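Long-range contacts in ribonucleoside-diphosphate reductase small chain 2 (Saccharomyces cerevisiae, PDB 1JK0), which takes part in making deoxyribonucleotides from ribonucleotides for DNA synthesis, and is required for folding of its partner small chain and for assembly with the large subunits: residues E14-E22 / D171-L179; E156-W167 / I246-Y257. One frame throughout, in Å; residues are numbered along the deposited sequence.

Both contacts are partly buried and join helices of an all-helical chain. Contact 1 lies at the periphery, its centre about 22 Å from the centre of the chain, where the N-terminal helix 13-21 meets the start of helix 175-188. Contact 2 is nearer the centre of the chain, about 13 Å from it, and pairs helix 155-166 with helix 240-258. Helices 155-166 and 175-188 follow each other in the chain, and W167 O packs on S173 CB. Helix 240-258 also touches contact 1, where R15 and E177 meet I242. Contact 1 relies on salt bridges and a helix start whose first-turn N-H groups meet a carboxylate and a water; contact 2 has an aromatic and aliphatic centre with polar pairs toward its ends.

Contact 1: E14-E22 / D171-L179; sequences ERHDMKEAE and DDSLYAERL
D172 draws in two cations from helix 13-21. Its OD1 accepts from K19 NZ, at 2.7 Å, a hydrogen bond that is part of a salt bridge, nearly along the C-O axis, while OD2 lies at the edge of the R15 guanidinium in a long salt bridge. Next comes L174, the apolar centre: its CD1 rests on M18 CB and CE, and its CD2 lies against the methylene K19 CG, 3.3 Å away. With CG anti to the carbonyl carbon (chi1 -70°), the leucine fork spreads over both residues. L174 is also the N-cap of helix 175-188, in the ferritin-clan fold of these small chains, yet leucine has no side-chain acceptor for the first-turn N-H groups. E22 supplies one from afar: Y175 N donates to the syn lone pair of E22 OE2 at 2.6 Å, and a water links the same oxygen to A176 N. Replacing E22 by alanine would probably leave Y175 N without this acceptor and the water without one partner. A176 CB meets M18 CE at 3.4 Å. E177 OE2 accepts from L174 N above the carboxylate plane, while OE1 sits over a face of the R15 guanidinium, 3.4 Å from R15 NE, attracted by charge alone.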
loop_
_atom_site.group_PDB
_atom_site.type_symbol
_atom_site.label_atom_id
_atom_site.label_comp_id
_atom_site.label_asym_id
_atom_site.label_seq_id
_atom_site.Cartn_x
_atom_site.Cartn_y
_atom_site.Cartn_z
ATOM N N GLU B 14 -11.748 35.895 -7.310
ATOM C CA GLU B 14 -11.208 34.876 -8.216
ATOM C C GLU B 14 -11.001 33.508 -7.571
ATOM O O GLU B 14 -11.135 32.481 -8.235
ATOM C CB GLU B 14 -9.898 35.354 -8.863
ATOM C CG GLU B 14 -8.897 36.030 -7.935
ATOM C CD GLU B 14 -7.670 36.553 -8.687
ATOM O OE1 GLU B 14 -6.830 35.728 -9.111
ATOM O OE2 GLU B 14 -7.551 37.790 -8.868
ATOM N N ARG B 15 -10.673 33.488 -6.285
ATOM C CA ARG B 15 -10.496 32.219 -5.602
ATOM C C ARG B 15 -11.828 31.469 -5.635
ATOM O O ARG B 15 -11.857 30.244 -5.688
ATOM C CB ARG B 15 -10.052 32.440 -4.157
ATOM C CG ARG B 15 -9.864 31.148 -3.378
ATOM C CD ARG B 15 -9.361 31.399 -1.960
ATOM N NE ARG B 15 -8.020 31.983 -1.943
ATOM C CZ ARG B 15 -7.333 32.232 -0.830
ATOM N NH1 ARG B 15 -7.858 31.946 0.356
ATOM N NH2 ARG B 15 -6.122 32.774 -0.895
ATOM N N HIS B 16 -12.931 32.212 -5.613
ATOM C CA HIS B 16 -14.264 31.603 -5.661
ATOM C C HIS B 16 -14.496 30.880 -6.994
ATOM O O HIS B 16 -15.178 29.850 -7.041
ATOM C CB HIS B 16 -15.356 32.666 -5.483
ATOM C CG HIS B 16 -16.745 32.143 -5.691
ATOM N ND1 HIS B 16 -17.384 31.338 -4.771
ATOM C CD2 HIS B 16 -17.595 32.267 -6.737
ATOM C CE1 HIS B 16 -18.568 30.987 -5.243
ATOM N NE2 HIS B 16 -18.720 31.536 -6.434
ATOM N N ASP B 17 -13.935 31.435 -8.069
ATOM C CA ASP B 17 -14.071 30.863 -9.404
ATOM C C ASP B 17 -13.251 29.586 -9.558
ATOM O O ASP B 17 -13.721 28.603 -10.137
ATOM C CB ASP B 17 -13.647 31.882 -10.462
ATOM C CG ASP B 17 -14.597 33.070 -10.544
ATOM O OD1 ASP B 17 -14.429 33.899 -11.464
ATOM O OD2 ASP B 17 -15.509 33.181 -9.694
ATOM N N MET B 18 -12.024 29.602 -9.040
ATOM C CA MET B 18 -11.153 28.438 -9.107
ATOM C C MET B 18 -11.841 27.280 -8.376
ATOM O O MET B 18 -11.799 26.134 -8.819
ATOM C CB MET B 18 -9.808 28.759 -8.460
ATOM C CG MET B 18 -8.637 28.027 -9.089
ATOM S SD MET B 18 -7.001 28.529 -8.470
ATOM C CE MET B 18 -6.477 27.039 -7.702
ATOM N N LYS B 19 -12.485 27.588 -7.256
ATOM C CA LYS B 19 -13.194 26.575 -6.481
ATOM C C LYS B 19 -14.248 25.878 -7.353
ATOM O O LYS B 19 -14.474 24.675 -7.226
ATOM C CB LYS B 19 -13.890 27.211 -5.270
ATOM C CG LYS B 19 -12.975 27.934 -4.277
ATOM C CD LYS B 19 -13.796 28.770 -3.284
ATOM C CE LYS B 19 -12.917 29.530 -2.290
ATOM N NZ LYS B 19 -12.280 28.652 -1.262
ATOM N N GLU B 20 -14.900 26.630 -8.232
ATOM C CA GLU B 20 -15.923 26.042 -9.085
ATOM C C GLU B 20 -15.285 25.413 -10.307
ATOM O O GLU B 20 -15.871 24.547 -10.956
ATOM C CB GLU B 20 -16.917 27.106 -9.535
ATOM C CG GLU B 20 -18.358 26.680 -9.391
ATOM C CD GLU B 20 -18.754 26.521 -7.933
ATOM O OE1 GLU B 20 -18.592 27.501 -7.167
ATOM O OE2 GLU B 20 -19.226 25.422 -7.555
ATOM N N ALA B 21 -14.077 25.869 -10.620
ATOM C CA ALA B 21 -13.346 25.371 -11.771
ATOM C C ALA B 21 -12.646 24.044 -11.482
ATOM O O ALA B 21 -12.495 23.216 -12.376
ATOM C CB ALA B 21 -12.328 26.413 -12.234
ATOM N N GLU B 22 -12.219 23.825 -10.245
ATOM C CA GLU B 22 -11.544 22.577 -9.927
ATOM C C GLU B 22 -12.315 21.348 -10.402
ATOM O O GLU B 22 -11.840 20.228 -10.261
ATOM C CB GLU B 22 -11.291 22.464 -8.424
ATOM C CG GLU B 22 -10.362 23.514 -7.876
ATOM C CD GLU B 22 -9.846 23.160 -6.497
ATOM O OE1 GLU B 22 -10.644 22.711 -5.646
ATOM O OE2 GLU B 22 -8.636 23.341 -6.262
ATOM N N ASP B 171 -10.096 24.367 5.575
ATOM C CA ASP B 171 -11.145 24.028 4.623
ATOM C C ASP B 171 -11.101 24.997 3.444
ATOM O O ASP B 171 -11.111 24.591 2.285
ATOM C CB ASP B 171 -12.515 24.094 5.307
ATOM C CG ASP B 171 -13.638 23.518 4.442
ATOM O OD1 ASP B 171 -13.991 24.141 3.415
ATOM O OD2 ASP B 171 -14.169 22.436 4.790
ATOM N N ASP B 172 -11.030 26.283 3.750
ATOM C CA ASP B 172 -10.998 27.303 2.720
ATOM C C ASP B 172 -9.668 27.312 1.972
ATOM O O ASP B 172 -8.883 28.258 2.080
ATOM C CB ASP B 172 -11.277 28.666 3.349
ATOM C CG ASP B 172 -11.226 29.789 2.346
ATOM O OD1 ASP B 172 -11.841 29.655 1.260
ATOM O OD2 ASP B 172 -10.573 30.809 2.653
ATOM N N SER B 173 -9.430 26.244 1.213
ATOM C CA SER B 173 -8.208 26.093 0.422
ATOM C C SER B 173 -8.490 25.415 -0.920
ATOM O O SER B 173 -9.468 24.683 -1.061
ATOM C CB SER B 173 -7.183 25.259 1.193
ATOM O OG SER B 173 -7.681 23.955 1.450
ATOM N N LEU B 174 -7.627 25.664 -1.900
ATOM C CA LEU B 174 -7.766 25.066 -3.225
ATOM C C LEU B 174 -6.644 24.063 -3.480
ATOM O O LEU B 174 -5.542 24.204 -2.945
ATOM C CB LEU B 174 -7.727 26.148 -4.295
ATOM C CG LEU B 174 -8.927 27.088 -4.372
ATOM C CD1 LEU B 174 -8.641 28.194 -5.385
ATOM C CD2 LEU B 174 -10.165 26.307 -4.767
ATOM N N TYR B 175 -6.926 23.063 -4.312
ATOM C CA TYR B 175 -5.963 22.012 -4.636
ATOM C C TYR B 175 -4.610 22.542 -5.090
ATOM O O TYR B 175 -3.561 22.116 -4.591
ATOM C CB TYR B 175 -6.534 21.094 -5.715
ATOM C CG TYR B 175 -5.607 19.965 -6.094
ATOM C CD1 TYR B 175 -5.208 19.025 -5.150
ATOM C CD2 TYR B 175 -5.110 19.847 -7.392
ATOM C CE1 TYR B 175 -4.339 17.998 -5.484
ATOM C CE2 TYR B 175 -4.242 18.821 -7.736
ATOM C CZ TYR B 175 -3.861 17.900 -6.775
ATOM O OH TYR B 175 -3.006 16.878 -7.103
ATOM N N ALA B 176 -4.631 23.468 -6.041
ATOM C CA ALA B 176 -3.394 24.038 -6.540
ATOM C C ALA B 176 -2.619 24.630 -5.376
ATOM O O ALA B 176 -1.408 24.461 -5.286
ATOM C CB ALA B 176 -3.685 25.103 -7.571
ATOM N N GLU B 177 -3.325 25.322 -4.484
ATOM C CA GLU B 177 -2.691 25.923 -3.322
ATOM C C GLU B 177 -2.048 24.861 -2.439
ATOM O O GLU B 177 -0.833 24.900 -2.192
ATOM C CB GLU B 177 -3.710 26.730 -2.521
ATOM C CG GLU B 177 -4.030 28.078 -3.148
ATOM C CD GLU B 177 -5.149 28.815 -2.436
ATOM O OE1 GLU B 177 -5.490 29.929 -2.889
ATOM O OE2 GLU B 177 -5.687 28.282 -1.438
ATOM N N ARG B 178 -2.857 23.911 -1.974
ATOM C CA ARG B 178 -2.362 22.832 -1.126
ATOM C C ARG B 178 -1.134 22.187 -1.759
ATOM O O ARG B 178 -0.241 21.718 -1.061
ATOM C CB ARG B 178 -3.433 21.760 -0.930
ATOM C CG ARG B 178 -4.757 22.274 -0.404
ATOM C CD ARG B 178 -5.581 21.141 0.191
ATOM N NE ARG B 178 -6.380 20.400 -0.785
ATOM C CZ ARG B 178 -7.508 20.854 -1.315
ATOM N NH1 ARG B 178 -7.962 22.048 -0.970
ATOM N NH2 ARG B 178 -8.195 20.107 -2.167
ATOM N N LEU B 179 -1.093 22.152 -3.084
ATOM C CA LEU B 179 0.048 21.567 -3.767
ATOM C C LEU B 179 1.293 22.406 -3.496
ATOM O O LEU B 179 2.304 21.887 -3.032
ATOM C CB LEU B 179 -0.229 21.484 -5.271
ATOM C CG LEU B 179 -0.200 20.110 -5.945
ATOM C CD1 LEU B 179 -0.652 19.003 -5.008
ATOM C CD2 LEU B 179 -1.090 20.174 -7.157
HETATM O O HOH W 1 -6.674 24.011 -7.761
#

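Contact 2: E156-W167 / I246-Y257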
loop_
_atom_site.group_PDB
_atom_site.type_symbol
_atom_site.label_atom_id
_atom_site.label_comp_id
_atom_site.label_asym_id
_atom_site.label_seq_id
_atom_site.Cartn_x
_atom_site.Cartn_y
_atom_site.Cartn_z
ATOM N N GLU B 156 8.912 26.646 17.733
ATOM C CA GLU B 156 9.240 26.500 16.308
ATOM C C GLU B 156 8.403 25.480 15.534
ATOM O O GLU B 156 7.965 25.747 14.420
ATOM C CB GLU B 156 10.725 26.171 16.159
ATOM C CG GLU B 156 11.660 27.331 16.490
ATOM C CD GLU B 156 11.202 28.157 17.687
ATOM O OE1 GLU B 156 10.216 28.917 17.558
ATOM O OE2 GLU B 156 11.827 28.042 18.761
ATOM N N VAL B 157 8.196 24.307 16.118
ATOM C CA VAL B 157 7.400 23.282 15.462
ATOM C C VAL B 157 5.951 23.740 15.385
ATOM O O VAL B 157 5.264 23.469 14.404
ATOM C CB VAL B 157 7.444 21.938 16.226
ATOM C CG1 VAL B 157 6.800 22.083 17.592
ATOM C CG2 VAL B 157 6.716 20.871 15.434
ATOM N N LYS B 158 5.487 24.427 16.426
ATOM C CA LYS B 158 4.113 24.922 16.465
ATOM C C LYS B 158 3.852 25.873 15.300
ATOM O O LYS B 158 2.720 25.989 14.831
ATOM C CB LYS B 158 3.834 25.641 17.789
ATOM C CG LYS B 158 3.313 24.744 18.912
ATOM C CD LYS B 158 3.012 25.567 20.163
ATOM C CE LYS B 158 2.206 24.784 21.192
ATOM N NZ LYS B 158 0.836 24.445 20.709
ATOM N N HIS B 159 4.908 26.546 14.843
ATOM C CA HIS B 159 4.825 27.484 13.723
ATOM C C HIS B 159 4.773 26.702 12.409
ATOM O O HIS B 159 4.152 27.129 11.429
ATOM C CB HIS B 159 6.043 28.412 13.725
ATOM C CG HIS B 159 6.171 29.241 14.966
ATOM N ND1 HIS B 159 5.270 30.234 15.294
ATOM C CD2 HIS B 159 7.080 29.213 15.968
ATOM C CE1 HIS B 159 5.619 30.779 16.444
ATOM N NE2 HIS B 159 6.713 30.178 16.875
ATOM N N LYS B 160 5.457 25.562 12.401
ATOM C CA LYS B 160 5.490 24.679 11.249
ATOM C C LYS B 160 4.091 24.087 11.139
ATOM O O LYS B 160 3.490 24.062 10.071
ATOM C CB LYS B 160 6.524 23.563 11.474
ATOM C CG LYS B 160 6.454 22.395 10.482
ATOM C CD LYS B 160 7.513 21.320 10.752
ATOM C CE LYS B 160 8.921 21.794 10.408
ATOM N NZ LYS B 160 9.955 20.727 10.585
ATOM N N ALA B 161 3.569 23.632 12.269
ATOM C CA ALA B 161 2.248 23.038 12.299
ATOM C C ALA B 161 1.171 24.032 11.875
ATOM O O ALA B 161 0.137 23.634 11.330
ATOM C CB ALA B 161 1.955 22.502 13.697
ATOM N N ALA B 162 1.412 25.320 12.120
ATOM C CA ALA B 162 0.439 26.361 11.773
ATOM C C ALA B 162 0.376 26.564 10.269
ATOM O O ALA B 162 -0.704 26.765 9.706
ATOM C CB ALA B 162 0.797 27.675 12.455
ATOM N N PHE B 163 1.543 26.516 9.633
ATOM C CA PHE B 163 1.644 26.676 8.191
ATOM C C PHE B 163 0.773 25.618 7.515
ATOM O O PHE B 163 -0.082 25.941 6.695
ATOM C CB PHE B 163 3.109 26.543 7.767
ATOM C CG PHE B 163 3.325 26.600 6.282
ATOM C CD1 PHE B 163 3.408 25.432 5.531
ATOM C CD2 PHE B 163 3.474 27.820 5.639
ATOM C CE1 PHE B 163 3.639 25.477 4.164
ATOM C CE2 PHE B 163 3.705 27.876 4.276
ATOM C CZ PHE B 163 3.790 26.701 3.535
ATOM N N ILE B 164 0.979 24.356 7.872
ATOM C CA ILE B 164 0.178 23.285 7.296
ATOM C C ILE B 164 -1.288 23.497 7.689
ATOM O O ILE B 164 -2.202 23.030 7.008
ATOM C CB ILE B 164 0.657 21.894 7.786
ATOM C CG1 ILE B 164 2.101 21.666 7.338
ATOM C CG2 ILE B 164 -0.242 20.801 7.234
ATOM C CD1 ILE B 164 2.685 20.327 7.774
ATOM N N GLU B 165 -1.507 24.213 8.788
ATOM C CA GLU B 165 -2.862 24.486 9.262
ATOM C C GLU B 165 -3.486 25.626 8.467
ATOM O O GLU B 165 -4.702 25.821 8.488
ATOM C CB GLU B 165 -2.836 24.870 10.740
ATOM C CG GLU B 165 -4.208 25.161 11.315
ATOM C CD GLU B 165 -5.096 23.933 11.324
ATOM O OE1 GLU B 165 -6.271 24.041 10.909
ATOM O OE2 GLU B 165 -4.616 22.861 11.755
ATOM N N ARG B 166 -2.644 26.365 7.752
ATOM C CA ARG B 166 -3.088 27.513 6.971
ATOM C C ARG B 166 -3.533 27.199 5.539
ATOM O O ARG B 166 -4.678 27.468 5.166
ATOM C CB ARG B 166 -1.967 28.567 6.950
ATOM C CG ARG B 166 -2.405 29.971 6.551
ATOM C CD ARG B 166 -1.223 30.946 6.443
ATOM N NE ARG B 166 -0.505 31.131 7.703
ATOM C CZ ARG B 166 0.574 30.445 8.073
ATOM N NH1 ARG B 166 1.080 29.512 7.279
ATOM N NH2 ARG B 166 1.150 30.693 9.241
ATOM N N TRP B 167 -2.637 26.626 4.742
ATOM C CA TRP B 167 -2.958 26.326 3.352
ATOM C C TRP B 167 -3.462 24.913 3.044
ATOM O O TRP B 167 -4.279 24.738 2.142
ATOM C CB TRP B 167 -1.750 26.626 2.469
ATOM C CG TRP B 167 -1.082 27.949 2.747
ATOM C CD1 TRP B 167 -0.039 28.173 3.593
ATOM C CD2 TRP B 167 -1.375 29.212 2.130
ATOM N NE1 TRP B 167 0.346 29.494 3.534
ATOM C CE2 TRP B 167 -0.457 30.153 2.643
ATOM C CE3 TRP B 167 -2.322 29.638 1.189
ATOM C CZ2 TRP B 167 -0.455 31.490 2.249
ATOM C CZ3 TRP B 167 -2.318 30.973 0.796
ATOM C CH2 TRP B 167 -1.388 31.881 1.327
ATOM N N ILE B 246 2.837 31.825 -0.086
ATOM C CA ILE B 246 2.910 30.548 0.620
ATOM C C ILE B 246 4.357 30.145 0.907
ATOM O O ILE B 246 4.671 29.674 2.000
ATOM C CB ILE B 246 2.221 29.437 -0.190
ATOM C CG1 ILE B 246 0.766 29.831 -0.447
ATOM C CG2 ILE B 246 2.280 28.118 0.566
ATOM C CD1 ILE B 246 0.003 28.859 -1.306
ATOM N N ILE B 247 5.233 30.339 -0.075
ATOM C CA ILE B 247 6.642 29.998 0.083
ATOM C C ILE B 247 7.331 30.837 1.155
ATOM O O ILE B 247 7.956 30.300 2.075
ATOM C CB ILE B 247 7.414 30.184 -1.234
ATOM C CG1 ILE B 247 7.196 28.972 -2.137
ATOM C CG2 ILE B 247 8.897 30.395 -0.949
ATOM C CD1 ILE B 247 5.783 28.827 -2.630
ATOM N N THR B 248 7.229 32.157 1.018
ATOM C CA THR B 248 7.844 33.080 1.959
ATOM C C THR B 248 7.603 32.617 3.388
ATOM O O THR B 248 8.554 32.401 4.143
ATOM C CB THR B 248 7.290 34.504 1.779
ATOM O OG1 THR B 248 7.661 34.998 0.489
ATOM C CG2 THR B 248 7.858 35.436 2.830
ATOM N N GLU B 249 6.334 32.451 3.751
ATOM C CA GLU B 249 5.981 32.006 5.098
ATOM C C GLU B 249 6.784 30.782 5.561
ATOM O O GLU B 249 7.243 30.738 6.703
ATOM C CB GLU B 249 4.484 31.694 5.182
ATOM C CG GLU B 249 3.592 32.842 4.770
ATOM C CD GLU B 249 2.146 32.631 5.174
ATOM O OE1 GLU B 249 1.287 33.415 4.718
ATOM O OE2 GLU B 249 1.866 31.694 5.955
ATOM N N ALA B 250 6.946 29.796 4.678
ATOM C CA ALA B 250 7.692 28.582 5.005
ATOM C C ALA B 250 9.177 28.897 5.101
ATOM O O ALA B 250 9.923 28.228 5.820
ATOM C CB ALA B 250 7.454 27.512 3.952
ATOM N N VAL B 251 9.614 29.910 4.365
ATOM C CA VAL B 251 11.011 30.297 4.415
ATOM C C VAL B 251 11.241 30.969 5.764
ATOM O O VAL B 251 12.318 30.867 6.342
ATOM C CB VAL B 251 11.372 31.256 3.262
ATOM C CG1 VAL B 251 12.821 31.686 3.378
ATOM C CG2 VAL B 251 11.140 30.564 1.927
ATOM N N GLU B 252 10.217 31.643 6.275
ATOM C CA GLU B 252 10.332 32.295 7.575
ATOM C C GLU B 252 10.301 31.237 8.673
ATOM O O GLU B 252 11.107 31.274 9.604
ATOM C CB GLU B 252 9.193 33.295 7.794
ATOM C CG GLU B 252 9.223 34.504 6.863
ATOM C CD GLU B 252 7.997 35.394 7.031
ATOM O OE1 GLU B 252 7.806 36.311 6.198
ATOM O OE2 GLU B 252 7.227 35.177 7.995
ATOM N N ILE B 253 9.371 30.294 8.560
ATOM C CA ILE B 253 9.252 29.236 9.549
ATOM C C ILE B 253 10.476 28.324 9.477
ATOM O O ILE B 253 10.752 27.580 10.416
ATOM C CB ILE B 253 7.974 28.386 9.329
ATOM C CG1 ILE B 253 6.734 29.285 9.264
ATOM C CG2 ILE B 253 7.810 27.385 10.471
ATOM C CD1 ILE B 253 5.420 28.520 9.130
ATOM N N GLU B 254 11.214 28.381 8.368
ATOM C CA GLU B 254 12.407 27.546 8.217
ATOM C C GLU B 254 13.632 28.177 8.858
ATOM O O GLU B 254 14.263 27.569 9.717
ATOM C CB GLU B 254 12.702 27.268 6.741
ATOM C CG GLU B 254 14.116 26.723 6.456
ATOM C CD GLU B 254 14.466 25.468 7.255
ATOM O OE1 GLU B 254 13.551 24.663 7.531
ATOM O OE2 GLU B 254 15.660 25.275 7.587
ATOM N N LYS B 255 13.969 29.389 8.425
ATOM C CA LYS B 255 15.120 30.112 8.962
ATOM C C LYS B 255 15.061 30.056 10.480
ATOM O O LYS B 255 16.078 29.858 11.152
ATOM C CB LYS B 255 15.077 31.569 8.511
ATOM C CG LYS B 255 14.967 31.741 7.010
ATOM C CD LYS B 255 14.574 33.166 6.626
ATOM C CE LYS B 255 13.216 33.553 7.213
ATOM N NZ LYS B 255 12.677 34.835 6.665
ATOM N N GLU B 256 13.851 30.226 11.003
ATOM C CA GLU B 256 13.600 30.207 12.437
ATOM C C GLU B 256 14.377 29.114 13.176
ATOM O O GLU B 256 15.548 29.306 13.518
ATOM C CB GLU B 256 12.101 30.049 12.690
ATOM C CG GLU B 256 11.713 30.067 14.142
ATOM C CD GLU B 256 10.226 29.907 14.322
ATOM O OE1 GLU B 256 9.478 30.750 13.787
ATOM O OE2 GLU B 256 9.806 28.939 14.989
ATOM N N TYR B 257 13.740 27.967 13.412
ATOM C CA TYR B 257 14.398 26.882 14.136
ATOM C C TYR B 257 15.724 26.411 13.524
ATOM O O TYR B 257 16.581 25.858 14.225
ATOM C CB TYR B 257 13.428 25.696 14.343
ATOM C CG TYR B 257 12.994 24.909 13.114
ATOM C CD1 TYR B 257 13.892 24.101 12.422
ATOM C CD2 TYR B 257 11.664 24.925 12.685
ATOM C CE1 TYR B 257 13.479 23.327 11.341
ATOM C CE2 TYR B 257 11.243 24.153 11.604
ATOM C CZ TYR B 257 12.157 23.356 10.938
ATOM O OH TYR B 257 11.763 22.586 9.866
#
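F163 pushes its ring as a knob into a hole formed by I246, E249, A250 and I253 of the facing helix. With CG anti to its own N (chi1 176°), the ring reaches across: A250 CB lies over one face in a CH-pi contact, 4.1 Å from the ring centroid, and I246 O lies at the ring edge. The small alanine leaves room for the broad ring. I253 CD1 packs on F163 CB, and its CG2 branch reaches H159 CB at 3.8 Å. At the C-terminal end of 156-167, W167 lays a face of its indole on I246, whose broad CG1 and CG2 branches lie against it.

Among the backbone polar atoms, F163 O takes two donors, R166 N and W167 N, and I253 N donates to E249 O. Across the interface, K160 NZ donates to Y257 OH at 2.7 Å. The lysine chain, bent at chi3, crosses the tyrosine at about a right angle, and its long aliphatic part lets a charged group reach a buried phenol. E249, extended beyond CG, brings its carboxylate over one face of the R166 guanidinium, their planes 81° apart; R166 NH1 and E249 OE2 form a salt bridge, although the position of that oxygen is uncertain. E249 OE1 lies at the edge of the indole, 3.6 Å from W167 CZ2. The carboxylates of E156 and E256 also meet, but the place of E256 OE2 is doubtful.

K160 lies about 11 Å, side chain to side chain, from Y131, the predicted active-site residue. The axes of 156-166 and 246-257 run antiparallel at 165° and approach to 9.6 Å; this antiparallel pair, with its one knob-into-hole side chain, belongs to the all-helical, ferritin-clan fold of ribonucleotide reductase small chains.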